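Side-chain contacts in GCN5-related N-acetyltransferase (Kribbella flavida, PDB 4MY0), which binds acetyl-CoA and probably transfers its acetyl group to amines, possibly those of aminoglycosides: residues Ala196-Leu199 / Glu203-Ala206; Val214-Ser219 / Ala241-Gly246. One frame throughout, in Å; residues are numbered along the deposited sequence.

Both interactions lie in the same acetyltransferase (GNAT) family region and share the antiparallel pair of strands 205-209 and 212-219, but they hold different elements to it. Interaction 1 is local and partly buried: it joins the end of helix 192-200 to the strand that follows a few residues later, mainly through a hydrogen bond from a side-chain amide to a helix carbonyl, with a smaller apolar touch beneath. Interaction 2 is fully buried and spans more sequence, setting helix 233-244 against strand 212-219 by valine and tyrosine packing, with a water joining the tyrosine hydroxyl to a helix carbonyl. Phe-205 and Tyr-216 connect the two through a probable backbone hydrogen bond.

Interaction 1 (Ala196-Leu199 / Glu203-Ala206); sequences AEWL and ENFA
The tight connection between helix 192-200 and strand 205-209 is closed by Asn-204, which reaches back to Trp-198 in the last turn of the helix. Its ND2 donates to the backbone O of Trp-198 at 2.9 Å, and the bond is nearly straight, with 170° at the hydrogen. The acceptor lies close to the amide plane of Asn-204, so this N-H points squarely at it, while the donor arrives bent away from the line of the C=O bond and slightly tilted from the carbonyl plane. Asparagine suits the place because its short arm spans this gap and its amide has a second polar end: OD1 makes a weak hydrogen bond to Asn-217 on strand 212-219.

The same amide nitrogen also meets the indole. Trp-198 holds CG anti to its backbone N (chi1 -180°), which brings the five-membered ring round beside its own carbonyl, and CD1 comes to 3.4 Å from Asn-204 ND2. The two side chains cross at about a right angle with planes 62° apart, an oblique approach and not a stack. Beyond Asn-204, the large indole also packs on Val-215, Asp-226 and Glu-227.

Deeper in, Leu-199 has its CB turned away from the strand, yet its branch CD2 returns to touch the methyl CB of Ala-206 at 3.6 Å. With no side chain beyond CB, Ala-206 lets the leucine methyl come close, and Val-215 meets both residues. A water sits 2.8 Å from Leu-199 O and 2.7 Å from Asn-204 O, though other acceptors compete for its protons. The chemistry thus implies a division of labour: the amide supplies a main-chain carbonyl near the helix end with a directional partner, while the methyl contact below it seats helix on strand without polar demands.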
ATOM      1  N   ALA C 196      18.329 -28.598  20.091  1.00 35.09           N
ATOM      2  CA  ALA C 196      19.439 -28.964  19.221  1.00 36.19           C
ATOM      3  C   ALA C 196      19.070 -28.855  17.727  1.00 37.21           C
ATOM      4  O   ALA C 196      19.880 -28.388  16.912  1.00 36.67           O
ATOM      5  CB  ALA C 196      19.945 -30.376  19.565  1.00 37.05           C
ATOM      6  N   GLU C 197      17.857 -29.287  17.373  1.00 36.58           N
ATOM      7  CA  GLU C 197      17.372 -29.180  15.994  1.00 40.09           C
ATOM      8  C   GLU C 197      17.350 -27.721  15.564  1.00 35.85           C
ATOM      9  O   GLU C 197      17.755 -27.368  14.456  1.00 39.55           O
ATOM     10  CB  GLU C 197      15.958 -29.772  15.865  1.00 47.11           C
ATOM     11  CG  GLU C 197      15.854 -31.263  16.216  1.00 57.90           C
ATOM     12  CD  GLU C 197      14.447 -31.827  16.015  1.00 66.43           C
ATOM     13  OE1 GLU C 197      13.610 -31.147  15.376  1.00 67.21           O
ATOM     14  OE2 GLU C 197      14.183 -32.953  16.500  1.00 69.97           O
ATOM     15  N   TRP C 198      16.874 -26.884  16.474  1.00 32.00           N
ATOM     16  CA  TRP C 198      16.723 -25.453  16.278  1.00 35.84           C
ATOM     17  C   TRP C 198      18.094 -24.829  16.025  1.00 35.71           C
ATOM     18  O   TRP C 198      18.253 -24.034  15.102  1.00 30.38           O
ATOM     19  CB  TRP C 198      16.049 -24.892  17.539  1.00 35.52           C
ATOM     20  CG  TRP C 198      15.756 -23.423  17.610  1.00 35.71           C
ATOM     21  CD1 TRP C 198      15.123 -22.651  16.672  1.00 35.99           C
ATOM     22  CD2 TRP C 198      16.023 -22.558  18.730  1.00 35.41           C
ATOM     23  NE1 TRP C 198      15.016 -21.354  17.126  1.00 34.39           N
ATOM     24  CE2 TRP C 198      15.551 -21.272  18.388  1.00 34.71           C
ATOM     25  CE3 TRP C 198      16.628 -22.745  19.982  1.00 33.90           C
ATOM     26  CZ2 TRP C 198      15.662 -20.178  19.256  1.00 33.72           C
ATOM     27  CZ3 TRP C 198      16.740 -21.656  20.846  1.00 34.68           C
ATOM     28  CH2 TRP C 198      16.258 -20.387  20.475  1.00 33.53           C
ATOM     29  N   LEU C 199      19.087 -25.228  16.818  1.00 37.95           N
ATOM     30  CA  LEU C 199      20.436 -24.673  16.707  1.00 33.16           C
ATOM     31  C   LEU C 199      21.220 -25.262  15.537  1.00 35.95           C
ATOM     32  O   LEU C 199      22.174 -24.646  15.069  1.00 38.56           O
ATOM     33  CB  LEU C 199      21.221 -24.884  18.004  1.00 34.49           C
ATOM     34  CG  LEU C 199      20.681 -24.196  19.261  1.00 33.07           C
ATOM     35  CD1 LEU C 199      21.496 -24.581  20.492  1.00 30.40           C
ATOM     36  CD2 LEU C 199      20.650 -22.688  19.085  1.00 27.21           C
ATOM     37  N   GLU C 203      19.525 -21.934   8.997  1.00 33.91           N
ATOM     38  CA  GLU C 203      18.837 -20.651   8.842  1.00 35.81           C
ATOM     39  C   GLU C 203      18.781 -19.877  10.150  1.00 31.05           C
ATOM     40  O   GLU C 203      18.433 -18.691  10.175  1.00 30.51           O
ATOM     41  CB  GLU C 203      17.435 -20.865   8.275  1.00 38.92           C
ATOM     42  CG  GLU C 203      17.473 -21.680   6.986  1.00 50.10           C
ATOM     43  CD  GLU C 203      16.109 -21.863   6.361  1.00 59.87           C
ATOM     44  OE1 GLU C 203      16.056 -22.246   5.170  1.00 62.10           O
ATOM     45  OE2 GLU C 203      15.099 -21.632   7.064  1.00 63.24           O
ATOM     46  N   ASN C 204      19.145 -20.544  11.237  1.00 26.47           N
ATOM     47  CA  ASN C 204      19.185 -19.890  12.537  1.00 24.65           C
ATOM     48  C   ASN C 204      20.606 -19.525  12.909  1.00 26.34           C
ATOM     49  O   ASN C 204      21.519 -20.343  12.754  1.00 27.25           O
ATOM     50  CB  ASN C 204      18.549 -20.791  13.595  1.00 25.48           C
ATOM     51  CG  ASN C 204      17.069 -20.976  13.359  1.00 29.68           C
ATOM     52  OD1 ASN C 204      16.396 -20.060  12.862  1.00 30.63           O
ATOM     53  ND2 ASN C 204      16.555 -22.160  13.674  1.00 27.33           N
ATOM     54  N   PHE C 205      20.795 -18.296  13.389  1.00 24.39           N
ATOM     55  CA  PHE C 205      22.127 -17.813  13.725  1.00 26.36           C
ATOM     56  C   PHE C 205      22.204 -17.680  15.245  1.00 29.84           C
ATOM     57  O   PHE C 205      21.552 -16.810  15.823  1.00 23.82           O
ATOM     58  CB  PHE C 205      22.401 -16.459  13.050  1.00 26.29           C
ATOM     59  CG  PHE C 205      22.048 -16.418  11.574  1.00 23.38           C
ATOM     60  CD1 PHE C 205      22.144 -17.562  10.778  1.00 24.80           C
ATOM     61  CD2 PHE C 205      21.621 -15.231  10.987  1.00 24.75           C
ATOM     62  CE1 PHE C 205      21.805 -17.528   9.421  1.00 24.95           C
ATOM     63  CE2 PHE C 205      21.289 -15.181   9.633  1.00 24.46           C
ATOM     64  CZ  PHE C 205      21.373 -16.332   8.850  1.00 25.26           C
ATOM     65  N   ALA C 206      22.975 -18.559  15.884  1.00 21.82           N
ATOM     66  CA  ALA C 206      23.047 -18.615  17.348  1.00 26.92           C
ATOM     67  C   ALA C 206      24.424 -18.196  17.844  1.00 22.83           C
ATOM     68  O   ALA C 206      25.428 -18.635  17.305  1.00 24.65           O
ATOM     69  CB  ALA C 206      22.722 -20.032  17.845  1.00 22.42           C
TER
HETATM   70  O   HOH W   1      23.017 -22.393  13.697  1.00 35.79           O

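Interaction 2 (Val214-Ser219 / Ala241-Gly246); sequences VVYNWS and ATVGSG
Thr-242 begins the approach of helix 233-244 to Tyr-216, its CG2 lying 4.3 Å from the phenol OH. The threonine hydroxyl is occupied within the helix, where OG1 bonds to Ala-238 O, which fixes the side-chain rotation and leaves CG2 on the side of the tyrosine.

Val-243 carries most of the contact. Its CG2 sits over one face of the Tyr-216 ring, 4.1 Å from the centroid and 24° off the normal, a CH-pi contact displaced toward the rim. Val-243 CG2 also touches Val-214 CG2 at 3.7 Å, while CG1, anti to the backbone N, passes 4.1 Å from Tyr-216 CD1. A beta-branched residue suits this position because its two methyls spread over the ring. Beyond it, a water bridges Val-243 O and Tyr-216 OH, 3.0 Å from each; tyrosine thus offers the valine a flat face and the water a hydroxyl. Were Tyr-216 replaced by an alanine, the Val-243 methyls would probably lose the ring face they lie on, and the water its phenol partner.

Ser-245 turns back toward the last turn, its OG donating to Thr-242 O at 2.6 Å; the same OG bonds to Arg-95 of the second subunit, an acetyl-CoA-binding residue.

Strand 212-219 runs between strands 205-209 and 222-230. Helix 233-244 covers its Val-214 and Tyr-216 side, whereas the intervening Val-215 points away to meet helix 192-200.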
ATOM      1  N   VAL C 214      22.001 -15.519  22.005  1.00 21.76           N
ATOM      2  CA  VAL C 214      20.984 -14.946  21.133  1.00 25.38           C
ATOM      3  C   VAL C 214      20.832 -15.865  19.930  1.00 26.69           C
ATOM      4  O   VAL C 214      21.819 -16.444  19.433  1.00 24.98           O
ATOM      5  CB  VAL C 214      21.336 -13.502  20.698  1.00 23.44           C
ATOM      6  CG1 VAL C 214      22.624 -13.480  19.901  1.00 24.07           C
ATOM      7  CG2 VAL C 214      20.189 -12.863  19.878  1.00 21.04           C
ATOM      8  N   VAL C 215      19.591 -16.042  19.497  1.00 24.69           N
ATOM      9  CA  VAL C 215      19.307 -16.783  18.279  1.00 21.89           C
ATOM     10  C   VAL C 215      18.472 -15.882  17.389  1.00 23.60           C
ATOM     11  O   VAL C 215      17.441 -15.360  17.816  1.00 23.05           O
ATOM     12  CB  VAL C 215      18.537 -18.076  18.563  1.00 23.79           C
ATOM     13  CG1 VAL C 215      18.337 -18.868  17.265  1.00 20.42           C
ATOM     14  CG2 VAL C 215      19.298 -18.921  19.604  1.00 20.43           C
ATOM     15  N   TYR C 216      18.925 -15.672  16.159  1.00 22.58           N
ATOM     16  CA  TYR C 216      18.176 -14.831  15.233  1.00 22.09           C
ATOM     17  C   TYR C 216      18.258 -15.351  13.802  1.00 23.83           C
ATOM     18  O   TYR C 216      18.972 -16.321  13.518  1.00 20.70           O
ATOM     19  CB  TYR C 216      18.608 -13.362  15.325  1.00 18.62           C
ATOM     20  CG  TYR C 216      20.023 -13.068  14.875  1.00 23.20           C
ATOM     21  CD1 TYR C 216      20.271 -12.465  13.647  1.00 23.96           C
ATOM     22  CD2 TYR C 216      21.107 -13.364  15.687  1.00 21.05           C
ATOM     23  CE1 TYR C 216      21.553 -12.181  13.242  1.00 25.86           C
ATOM     24  CE2 TYR C 216      22.399 -13.086  15.287  1.00 24.12           C
ATOM     25  CZ  TYR C 216      22.619 -12.496  14.065  1.00 28.10           C
ATOM     26  OH  TYR C 216      23.911 -12.201  13.682  1.00 28.98           O
ATOM     27  N   ASN C 217      17.491 -14.727  12.909  1.00 21.52           N
ATOM     28  CA  ASN C 217      17.434 -15.165  11.514  1.00 24.14           C
ATOM     29  C   ASN C 217      16.893 -14.056  10.619  1.00 23.12           C
ATOM     30  O   ASN C 217      16.449 -13.013  11.113  1.00 20.66           O
ATOM     31  CB  ASN C 217      16.563 -16.422  11.379  1.00 28.95           C
ATOM     32  CG  ASN C 217      15.277 -16.329  12.185  1.00 33.09           C
ATOM     33  OD1 ASN C 217      14.367 -15.576  11.840  1.00 31.17           O
ATOM     34  ND2 ASN C 217      15.202 -17.093  13.273  1.00 40.35           N
ATOM     35  N   TRP C 218      16.931 -14.275   9.305  1.00 18.84           N
ATOM     36  CA  TRP C 218      16.391 -13.295   8.367  1.00 18.81           C
ATOM     37  C   TRP C 218      14.882 -13.356   8.313  1.00 28.19           C
ATOM     38  O   TRP C 218      14.309 -14.444   8.302  1.00 22.45           O
ATOM     39  CB  TRP C 218      16.944 -13.543   6.969  1.00 23.09           C
ATOM     40  CG  TRP C 218      18.392 -13.188   6.866  1.00 26.84           C
ATOM     41  CD1 TRP C 218      19.458 -14.046   6.901  1.00 24.20           C
ATOM     42  CD2 TRP C 218      18.940 -11.870   6.730  1.00 28.03           C
ATOM     43  NE1 TRP C 218      20.627 -13.338   6.785  1.00 26.36           N
ATOM     44  CE2 TRP C 218      20.338 -12.001   6.672  1.00 23.90           C
ATOM     45  CE3 TRP C 218      18.378 -10.594   6.624  1.00 29.30           C
ATOM     46  CZ2 TRP C 218      21.186 -10.902   6.530  1.00 26.47           C
ATOM     47  CZ3 TRP C 218      19.216  -9.505   6.485  1.00 26.32           C
ATOM     48  CH2 TRP C 218      20.609  -9.665   6.448  1.00 29.77           C
ATOM     49  N   SER C 219      14.248 -12.185   8.243  1.00 30.05           N
ATOM     50  CA  SER C 219      12.804 -12.098   8.016  1.00 33.46           C
ATOM     51  C   SER C 219      12.523 -11.030   6.939  1.00 32.06           C
ATOM     52  O   SER C 219      12.430  -9.846   7.250  1.00 27.77           O
ATOM     53  CB  SER C 219      12.086 -11.762   9.328  1.00 36.27           C
ATOM     54  OG  SER C 219      10.685 -11.915   9.214  1.00 42.65           O
ATOM     55  N   ALA C 241      24.404  -6.110  20.132  1.00 25.92           N
ATOM     56  CA  ALA C 241      25.308  -5.494  19.165  1.00 25.16           C
ATOM     57  C   ALA C 241      25.699  -6.498  18.070  1.00 29.04           C
ATOM     58  O   ALA C 241      25.886  -6.118  16.915  1.00 30.16           O
ATOM     59  CB  ALA C 241      26.534  -4.903  19.863  1.00 24.35           C
ATOM     60  N   THR C 242      25.803  -7.778  18.431  1.00 29.18           N
ATOM     61  CA  THR C 242      26.004  -8.840  17.438  1.00 25.62           C
ATOM     62  C   THR C 242      24.881  -8.848  16.397  1.00 24.46           C
ATOM     63  O   THR C 242      25.144  -8.849  15.194  1.00 28.65           O
ATOM     64  CB  THR C 242      26.097 -10.225  18.100  1.00 27.15           C
ATOM     65  OG1 THR C 242      27.128 -10.200  19.091  1.00 30.05           O
ATOM     66  CG2 THR C 242      26.421 -11.307  17.065  1.00 29.63           C
ATOM     67  N   VAL C 243      23.630  -8.838  16.854  1.00 24.57           N
ATOM     68  CA  VAL C 243      22.497  -8.800  15.928  1.00 25.02           C
ATOM     69  C   VAL C 243      22.528  -7.522  15.077  1.00 25.54           C
ATOM     70  O   VAL C 243      22.391  -7.567  13.848  1.00 26.07           O
ATOM     71  CB  VAL C 243      21.148  -8.876  16.673  1.00 28.84           C
ATOM     72  CG1 VAL C 243      19.983  -8.886  15.679  1.00 26.33           C
ATOM     73  CG2 VAL C 243      21.097 -10.117  17.564  1.00 30.93           C
ATOM     74  N   GLY C 244      22.718  -6.386  15.739  1.00 26.77           N
ATOM     75  CA  GLY C 244      22.719  -5.092  15.071  1.00 28.18           C
ATOM     76  C   GLY C 244      23.877  -4.870  14.112  1.00 30.32           C
ATOM     77  O   GLY C 244      23.807  -3.989  13.254  1.00 29.11           O
ATOM     78  N   SER C 245      24.938  -5.665  14.248  1.00 26.98           N
ATOM     79  CA  SER C 245      26.098  -5.549  13.364  1.00 28.72           C
ATOM     80  C   SER C 245      25.677  -5.744  11.906  1.00 31.62           C
ATOM     81  O   SER C 245      26.414  -5.387  10.995  1.00 33.25           O
ATOM     82  CB  SER C 245      27.170  -6.579  13.728  1.00 28.49           C
ATOM     83  OG  SER C 245      26.763  -7.890  13.333  1.00 29.24           O
ATOM     84  N   GLY C 246      24.493  -6.313  11.686  1.00 29.42           N
ATOM     85  CA  GLY C 246      23.968  -6.473  10.337  1.00 28.58           C
ATOM     86  C   GLY C 246      23.350  -5.227   9.701  1.00 30.21           C
ATOM     87  O   GLY C 246      22.793  -5.306   8.600  1.00 28.98           O
TER
HETATM   88  O   HOH W   2      23.950  -9.597  12.226  1.00 26.70           O